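Local coordinates for protein cycloalternan-forming enzyme (PDB 5F7U) that is a multidomain glycoside hydrolase family 31 protein, built round a TIM barrel with beta-rich domains and a family 6 carbohydrate-binding module, at residues G637-A642 and W676-R681; D608-S613 and K646-M651. The protein carries 1 engineered substitution. All coordinates share one frame; numbering follows the deposited sequence.

Contact 1: residues G637-A642 and W676-R681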
ATOM      1  N   GLY A 637     -21.477  -1.816  -9.177  1.00 20.39           N
ATOM      2  CA  GLY A 637     -21.644  -1.377 -10.546  1.00 21.96           C
ATOM      3  C   GLY A 637     -22.055  -2.571 -11.365  1.00 23.31           C
ATOM      4  O   GLY A 637     -22.249  -3.673 -10.823  1.00 25.75           O
ATOM      5  N   ASP A 638     -22.149  -2.376 -12.671  1.00 23.03           N
ATOM      6  CA  ASP A 638     -22.470  -3.479 -13.574  1.00 23.15           C
ATOM      7  C   ASP A 638     -21.390  -4.553 -13.440  1.00 20.91           C
ATOM      8  O   ASP A 638     -20.211  -4.241 -13.170  1.00 20.08           O
ATOM      9  CB  ASP A 638     -22.581  -2.981 -15.016  1.00 25.83           C
ATOM     10  CG  ASP A 638     -23.822  -2.102 -15.249  1.00 28.25           C
ATOM     11  OD1 ASP A 638     -24.831  -2.229 -14.515  1.00 29.93           O
ATOM     12  OD2 ASP A 638     -23.783  -1.297 -16.198  1.00 29.99           O
ATOM     13  N   TYR A 639     -21.801  -5.810 -13.595  1.00 19.53           N
ATOM     14  CA  TYR A 639     -20.907  -6.935 -13.337  1.00 17.91           C
ATOM     15  C   TYR A 639     -19.684  -6.810 -14.245  1.00 17.21           C
ATOM     16  O   TYR A 639     -19.824  -6.426 -15.418  1.00 17.63           O
ATOM     17  CB  TYR A 639     -21.636  -8.271 -13.573  1.00 17.82           C
ATOM     18  CG  TYR A 639     -20.894  -9.390 -12.903  1.00 17.37           C
ATOM     19  CD1 TYR A 639     -21.088  -9.650 -11.542  1.00 16.85           C
ATOM     20  CD2 TYR A 639     -19.939 -10.129 -13.596  1.00 16.98           C
ATOM     21  CE1 TYR A 639     -20.363 -10.637 -10.897  1.00 16.61           C
ATOM     22  CE2 TYR A 639     -19.206 -11.132 -12.956  1.00 16.83           C
ATOM     23  CZ  TYR A 639     -19.430 -11.379 -11.612  1.00 16.39           C
ATOM     24  OH  TYR A 639     -18.698 -12.355 -10.969  1.00 15.85           O
ATOM     25  N   PRO A 640     -18.468  -7.116 -13.719  1.00 16.22           N
ATOM     26  CA  PRO A 640     -17.286  -6.899 -14.577  1.00 15.81           C
ATOM     27  C   PRO A 640     -17.354  -7.726 -15.845  1.00 16.12           C
ATOM     28  O   PRO A 640     -17.952  -8.814 -15.855  1.00 16.85           O
ATOM     29  CB  PRO A 640     -16.112  -7.360 -13.698  1.00 15.26           C
ATOM     30  CG  PRO A 640     -16.739  -8.135 -12.579  1.00 15.50           C
ATOM     31  CD  PRO A 640     -18.082  -7.490 -12.356  1.00 15.47           C
ATOM     32  N   THR A 641     -16.759  -7.212 -16.917  1.00 16.07           N
ATOM     33  CA  THR A 641     -16.611  -8.017 -18.117  1.00 16.03           C
ATOM     34  C   THR A 641     -15.612  -9.135 -17.813  1.00 15.81           C
ATOM     35  O   THR A 641     -14.835  -9.039 -16.852  1.00 15.23           O
ATOM     36  CB  THR A 641     -16.052  -7.172 -19.270  1.00 16.11           C
ATOM     37  OG1 THR A 641     -14.775  -6.648 -18.883  1.00 15.38           O
ATOM     38  CG2 THR A 641     -16.983  -5.990 -19.573  1.00 16.39           C
ATOM     39  N   ALA A 642     -15.600 -10.162 -18.659  1.00 16.01           N
ATOM     40  CA  ALA A 642     -14.648 -11.263 -18.504  1.00 15.87           C
ATOM     41  C   ALA A 642     -13.221 -10.749 -18.594  1.00 15.85           C
ATOM     42  O   ALA A 642     -12.335 -11.196 -17.838  1.00 15.58           O
ATOM     43  CB  ALA A 642     -14.905 -12.338 -19.548  1.00 16.33           C
ATOM     44  N   TRP A 676     -16.537 -18.835 -10.106  1.00 15.67           N
ATOM     45  CA  TRP A 676     -17.673 -19.611 -10.594  1.00 16.31           C
ATOM     46  C   TRP A 676     -18.865 -18.703 -10.965  1.00 16.33           C
ATOM     47  O   TRP A 676     -19.514 -18.909 -12.000  1.00 16.98           O
ATOM     48  CB  TRP A 676     -18.052 -20.761  -9.611  1.00 16.62           C
ATOM     49  CG  TRP A 676     -18.365 -20.301  -8.210  1.00 16.60           C
ATOM     50  CD1 TRP A 676     -19.580 -19.914  -7.742  1.00 16.89           C
ATOM     51  CD2 TRP A 676     -17.451 -20.187  -7.102  1.00 16.49           C
ATOM     52  NE1 TRP A 676     -19.485 -19.534  -6.417  1.00 16.85           N
ATOM     53  CE2 TRP A 676     -18.192 -19.682  -6.000  1.00 16.53           C
ATOM     54  CE3 TRP A 676     -16.077 -20.432  -6.938  1.00 16.53           C
ATOM     55  CZ2 TRP A 676     -17.616 -19.455  -4.739  1.00 16.29           C
ATOM     56  CZ3 TRP A 676     -15.486 -20.181  -5.679  1.00 16.43           C
ATOM     57  CH2 TRP A 676     -16.262 -19.692  -4.598  1.00 16.36           C
ATOM     58  N   ASN A 677     -19.148 -17.688 -10.150  1.00 15.87           N
ATOM     59  CA  ASN A 677     -20.188 -16.731 -10.534  1.00 16.07           C
ATOM     60  C   ASN A 677     -19.814 -15.864 -11.719  1.00 15.94           C
ATOM     61  O   ASN A 677     -20.697 -15.484 -12.500  1.00 16.18           O
ATOM     62  CB  ASN A 677     -20.645 -15.840  -9.372  1.00 15.89           C
ATOM     63  CG  ASN A 677     -21.998 -15.198  -9.650  1.00 16.27           C
ATOM     64  OD1 ASN A 677     -22.950 -15.893 -10.015  1.00 16.83           O
ATOM     65  ND2 ASN A 677     -22.068 -13.872  -9.560  1.00 15.78           N
ATOM     66  N   ALA A 678     -18.523 -15.559 -11.860  1.00 15.50           N
ATOM     67  CA  ALA A 678     -18.065 -14.774 -13.011  1.00 15.74           C
ATOM     68  C   ALA A 678     -18.320 -15.547 -14.311  1.00 16.58           C
ATOM     69  O   ALA A 678     -18.801 -14.973 -15.291  1.00 16.90           O
ATOM     70  CB  ALA A 678     -16.598 -14.364 -12.850  1.00 15.39           C
ATOM     71  N   VAL A 679     -18.021 -16.853 -14.302  1.00 17.13           N
ATOM     72  CA  VAL A 679     -18.369 -17.749 -15.412  1.00 18.12           C
ATOM     73  C   VAL A 679     -19.882 -17.673 -15.692  1.00 18.99           C
ATOM     74  O   VAL A 679     -20.295 -17.484 -16.852  1.00 19.52           O
ATOM     75  CB  VAL A 679     -17.899 -19.212 -15.142  1.00 18.20           C
ATOM     76  CG1 VAL A 679     -18.512 -20.202 -16.138  1.00 18.90           C
ATOM     77  CG2 VAL A 679     -16.384 -19.294 -15.208  1.00 17.97           C
ATOM     78  N   ALA A 680     -20.707 -17.797 -14.646  1.00 18.90           N
ATOM     79  CA  ALA A 680     -22.172 -17.782 -14.801  1.00 19.65           C
ATOM     80  C   ALA A 680     -22.685 -16.462 -15.406  1.00 19.83           C
ATOM     81  O   ALA A 680     -23.456 -16.492 -16.373  1.00 20.55           O
ATOM     82  CB  ALA A 680     -22.855 -18.068 -13.466  1.00 19.67           C
ATOM     83  N   ARG A 681     -22.208 -15.331 -14.882  1.00 18.97           N
ATOM     84  CA  ARG A 681     -22.667 -13.999 -15.292  1.00 19.21           C
ATOM     85  C   ARG A 681     -22.213 -13.571 -16.682  1.00 19.79           C
ATOM     86  O   ARG A 681     -22.989 -12.957 -17.417  1.00 19.99           O
ATOM     87  CB  ARG A 681     -22.245 -12.929 -14.264  1.00 18.79           C
ATOM     88  CG  ARG A 681     -22.957 -13.020 -12.916  1.00 18.61           C
ATOM     89  CD  ARG A 681     -24.463 -12.736 -13.014  1.00 19.23           C
ATOM     90  NE  ARG A 681     -24.760 -11.424 -13.621  1.00 19.13           N
ATOM     91  CZ  ARG A 681     -24.850 -10.267 -12.972  1.00 18.95           C
ATOM     92  NH1 ARG A 681     -24.683 -10.198 -11.661  1.00 18.69           N
ATOM     93  NH2 ARG A 681     -25.105  -9.149 -13.647  1.00 19.33           N
TER
HETATM   94  O   HOH W   1     -24.862  -6.630 -12.447  1.00 29.87           O

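Contact 2: residues D608-S613 and K646-M651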
ATOM      1  N   ASP A 608     -11.101   2.012 -15.112  1.00 14.87           N
ATOM      2  CA  ASP A 608     -10.741   3.256 -14.408  1.00 15.65           C
ATOM      3  C   ASP A 608     -10.596   3.022 -12.895  1.00 14.79           C
ATOM      4  O   ASP A 608      -9.651   3.520 -12.252  1.00 13.87           O
ATOM      5  CB  ASP A 608     -11.772   4.366 -14.706  1.00 17.64           C
ATOM      6  CG  ASP A 608     -11.577   5.020 -16.073  1.00 20.83           C
ATOM      7  OD1 ASP A 608     -10.549   4.806 -16.756  1.00 22.68           O
ATOM      8  OD2 ASP A 608     -12.478   5.777 -16.491  1.00 23.08           O
ATOM      9  N   SER A 609     -11.516   2.253 -12.317  1.00 14.32           N
ATOM     10  CA  SER A 609     -11.423   1.949 -10.885  1.00 14.01           C
ATOM     11  C   SER A 609     -10.208   1.075 -10.574  1.00 13.11           C
ATOM     12  O   SER A 609      -9.548   1.291  -9.573  1.00 13.05           O
ATOM     13  CB  SER A 609     -12.692   1.269 -10.349  1.00 14.72           C
ATOM     14  OG  SER A 609     -13.804   2.148 -10.529  1.00 17.36           O
ATOM     15  N   PHE A 610      -9.944   0.100 -11.442  1.00 12.76           N
ATOM     16  CA  PHE A 610      -8.769  -0.795 -11.312  1.00 12.17           C
ATOM     17  C   PHE A 610      -7.514   0.083 -11.266  1.00 11.96           C
ATOM     18  O   PHE A 610      -6.663  -0.095 -10.378  1.00 11.47           O
ATOM     19  CB  PHE A 610      -8.779  -1.740 -12.523  1.00 12.26           C
ATOM     20  CG  PHE A 610      -7.704  -2.821 -12.546  1.00 12.36           C
ATOM     21  CD1 PHE A 610      -6.849  -3.091 -11.475  1.00 12.05           C
ATOM     22  CD2 PHE A 610      -7.628  -3.628 -13.699  1.00 12.75           C
ATOM     23  CE1 PHE A 610      -5.900  -4.115 -11.564  1.00 12.26           C
ATOM     24  CE2 PHE A 610      -6.688  -4.662 -13.799  1.00 12.84           C
ATOM     25  CZ  PHE A 610      -5.828  -4.909 -12.718  1.00 12.56           C
ATOM     26  N   GLN A 611      -7.418   1.051 -12.186  1.00 12.14           N
ATOM     27  CA  GLN A 611      -6.281   1.978 -12.195  1.00 12.16           C
ATOM     28  C   GLN A 611      -6.156   2.729 -10.884  1.00 11.81           C
ATOM     29  O   GLN A 611      -5.042   2.861 -10.354  1.00 11.41           O
ATOM     30  CB  GLN A 611      -6.370   2.964 -13.351  1.00 12.95           C
ATOM     31  CG  GLN A 611      -6.206   2.292 -14.720  1.00 13.82           C
ATOM     32  CD  GLN A 611      -6.738   3.134 -15.864  1.00 15.15           C
ATOM     33  OE1 GLN A 611      -6.881   4.365 -15.730  1.00 15.85           O
ATOM     34  NE2 GLN A 611      -7.062   2.482 -16.989  1.00 15.78           N
ATOM     35  N   ALA A 612      -7.292   3.171 -10.336  1.00 11.64           N
ATOM     36  CA  ALA A 612      -7.267   3.916  -9.072  1.00 11.69           C
ATOM     37  C   ALA A 612      -6.876   3.001  -7.895  1.00 11.70           C
ATOM     38  O   ALA A 612      -6.149   3.419  -6.990  1.00 11.57           O
ATOM     39  CB  ALA A 612      -8.606   4.581  -8.819  1.00 11.91           C
ATOM     40  N   SER A 613      -7.332   1.742  -7.916  1.00 11.99           N
ATOM     41  CA  SER A 613      -6.956   0.784  -6.880  1.00 12.04           C
ATOM     42  C   SER A 613      -5.435   0.578  -6.856  1.00 11.70           C
ATOM     43  O   SER A 613      -4.820   0.551  -5.783  1.00 11.14           O
ATOM     44  CB  SER A 613      -7.648  -0.566  -7.132  1.00 12.43           C
ATOM     45  OG  SER A 613      -9.063  -0.438  -7.083  1.00 13.97           O
ATOM     46  N   LYS A 646     -10.491 -11.073 -15.628  1.00 13.89           N
ATOM     47  CA  LYS A 646      -9.230 -11.793 -15.861  1.00 14.17           C
ATOM     48  C   LYS A 646      -8.011 -10.916 -15.563  1.00 13.96           C
ATOM     49  O   LYS A 646      -7.037 -11.373 -14.937  1.00 13.94           O
ATOM     50  CB  LYS A 646      -9.171 -12.332 -17.306  1.00 14.55           C
ATOM     51  CG  LYS A 646     -10.054 -13.542 -17.535  1.00 15.23           C
ATOM     52  CD  LYS A 646      -9.846 -14.040 -18.956  1.00 15.91           C
ATOM     53  CE  LYS A 646     -10.523 -15.387 -19.205  1.00 16.48           C
ATOM     54  NZ  LYS A 646     -10.176 -15.792 -20.603  1.00 17.54           N
ATOM     55  N   ARG A 647      -8.073  -9.648 -15.980  1.00 13.85           N
ATOM     56  CA  ARG A 647      -6.970  -8.702 -15.732  1.00 13.50           C
ATOM     57  C   ARG A 647      -6.789  -8.431 -14.252  1.00 13.33           C
ATOM     58  O   ARG A 647      -5.655  -8.404 -13.755  1.00 13.13           O
ATOM     59  CB  ARG A 647      -7.178  -7.384 -16.499  1.00 13.41           C
ATOM     60  CG  ARG A 647      -7.150  -7.508 -18.017  1.00 13.65           C
ATOM     61  CD  ARG A 647      -5.827  -8.100 -18.503  1.00 13.85           C
ATOM     62  NE  ARG A 647      -5.584  -7.905 -19.930  1.00 14.09           N
ATOM     63  CZ  ARG A 647      -4.614  -8.506 -20.604  1.00 14.49           C
ATOM     64  NH1 ARG A 647      -3.754  -9.308 -19.966  1.00 14.45           N
ATOM     65  NH2 ARG A 647      -4.484  -8.272 -21.898  1.00 14.74           N
ATOM     66  N   ALA A 648      -7.910  -8.251 -13.554  1.00 13.21           N
ATOM     67  CA  ALA A 648      -7.925  -7.992 -12.125  1.00 13.37           C
ATOM     68  C   ALA A 648      -7.441  -9.217 -11.343  1.00 13.65           C
ATOM     69  O   ALA A 648      -6.656  -9.067 -10.408  1.00 13.61           O
ATOM     70  CB  ALA A 648      -9.323  -7.599 -11.688  1.00 13.65           C
ATOM     71  N   THR A 649      -7.896 -10.403 -11.745  1.00 14.01           N
ATOM     72  CA  THR A 649      -7.467 -11.665 -11.133  1.00 14.55           C
ATOM     73  C   THR A 649      -5.946 -11.779 -11.133  1.00 14.37           C
ATOM     74  O   THR A 649      -5.353 -12.074 -10.094  1.00 13.96           O
ATOM     75  CB  THR A 649      -8.056 -12.866 -11.885  1.00 15.49           C
ATOM     76  OG1 THR A 649      -9.466 -12.903 -11.688  1.00 15.89           O
ATOM     77  CG2 THR A 649      -7.429 -14.191 -11.437  1.00 16.20           C
ATOM     78  N   ALA A 650      -5.328 -11.537 -12.288  1.00 14.58           N
ATOM     79  CA  ALA A 650      -3.885 -11.704 -12.446  1.00 14.74           C
ATOM     80  C   ALA A 650      -3.134 -10.740 -11.521  1.00 14.60           C
ATOM     81  O   ALA A 650      -2.189 -11.138 -10.821  1.00 14.22           O
ATOM     82  CB  ALA A 650      -3.490 -11.453 -13.890  1.00 15.08           C
ATOM     83  N   MET A 651      -3.549  -9.476 -11.529  1.00 14.54           N
ATOM     84  CA  MET A 651      -2.905  -8.486 -10.664  1.00 14.68           C
ATOM     85  C   MET A 651      -3.123  -8.863  -9.183  1.00 14.23           C
ATOM     86  O   MET A 651      -2.180  -8.825  -8.403  1.00 14.14           O
ATOM     87  CB  MET A 651      -3.375  -7.068 -10.984  1.00 15.43           C
ATOM     88  CG  MET A 651      -2.762  -5.986 -10.086  1.00 15.93           C
ATOM     89  SD  MET A 651      -3.724  -5.771  -8.568  1.00 18.08           S
ATOM     90  CE  MET A 651      -2.605  -4.777  -7.595  1.00 18.14           C
TER

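Contact 1: residues G637-A642 and W676-R681
Tyr639 and Arg681 mark the nearest backbone approach between the extended loop 637-642 and the helical turn 676-681, their CA atoms 7.5 Å apart. The loop then enters helix 642-653, with Thr641 at its N-cap, where OG1 accepts from the backbone N of Leu644. Tyr639 carries the loop's side of the contact. With CG anti to the backbone N (chi1 -162°), its ring reaches across to the helix and lies between Pro640 CD on one face and Arg681 CB on the other. Arg681 CB stands 3.9 Å from the centroid of the Tyr639 ring, 19° off its normal, a CH-pi contact. In the family 31 TIM barrel this joins the loop after the seventh barrel strand, 628-631, to a short helix that follows the eighth, 657-660. Bends at chi2 and chi3 fold Arg681 back along the tyrosine, and one face of its guanidinium meets Tyr639 CB, 3.6 Å from NH2. The guanidinium and ring planes are 41° apart. One water accepts from Arg681 NH2 at 2.8 Å and, weakly, from Tyr639 N; Arg681 NH1 makes a salt bridge with Glu671 and hydrogen-bonds to Ser670 O. At the far end of the ring, Tyr639 OH packs 3.2 Å from Ala678 CA. Both this hydroxyl and Asn677 ND2 hydrogen-bond to Glu672 O, so one carbonyl ties together side chains from both segments.

Contact 2: residues D608-S613 and K646-M651
Neighbouring outer helices of the TIM barrel pack here, Phe610 of helix 607-622 reaching over to Arg647, Ala648 and Met651 of helix 642-653. The segments run nearly parallel, 13° between their directions, with axes 11.5 Å apart at closest approach. Phe610 spans the gap: a chi1 of -176° swings its ring away from its own backbone N, and the far end of the ring rests against the other helix. Phe610 CZ, at the leading end, sits 3.6 Å from Arg647 O and 3.7 Å from Met651 CB, which approaches the ring edge in its plane. Ala648 CB lies over one face, 4.5 Å from Phe610 CE2. A bend at chi2 (-87°) brings the thioether of Met651 back beside the phenylalanine, making an edge-on Met-aromatic contact with Met651 SD 5.4 Å from the centroid of the Phe610 ring. Arg647 adds its CB, 3.9 Å from Phe610 CE2, while its guanidinium leads away, NH2 hydrogen-bonding to Gln756 O and Ala787 O. Trp630 of strand 628-631 meets the Phe610 ring with nearly parallel planes and also touches Ala648 and Met651. Two near-parallel helices, with the barrel strand between them in sequence packed beneath, are typical of the (beta/alpha)8 fold.

How the contacts relate
Both contacts draw on the same part of the TIM barrel: the loop of contact 1 runs directly into helix 642-653, which supplies one side of contact 2, and their centres lie about 14 Å apart. Along the chain their segments alternate, 608-613, 637-642, 646-651 and 676-681. Contact 2 is buried, and its chemistry is mainly apolar, hydrocarbon and sulfur with one backbone carbonyl round an aromatic ring. Contact 1 is partly buried, farther from the centre of the chain, and combines CH-pi packing on the ring with a guanidinium that is salt-bridged elsewhere and a bridging water. Each turns on one aromatic residue, but the tyrosine adds a hydroxyl, which hydrogen-bonds outside the two segments, whereas the phenylalanine has no polar end.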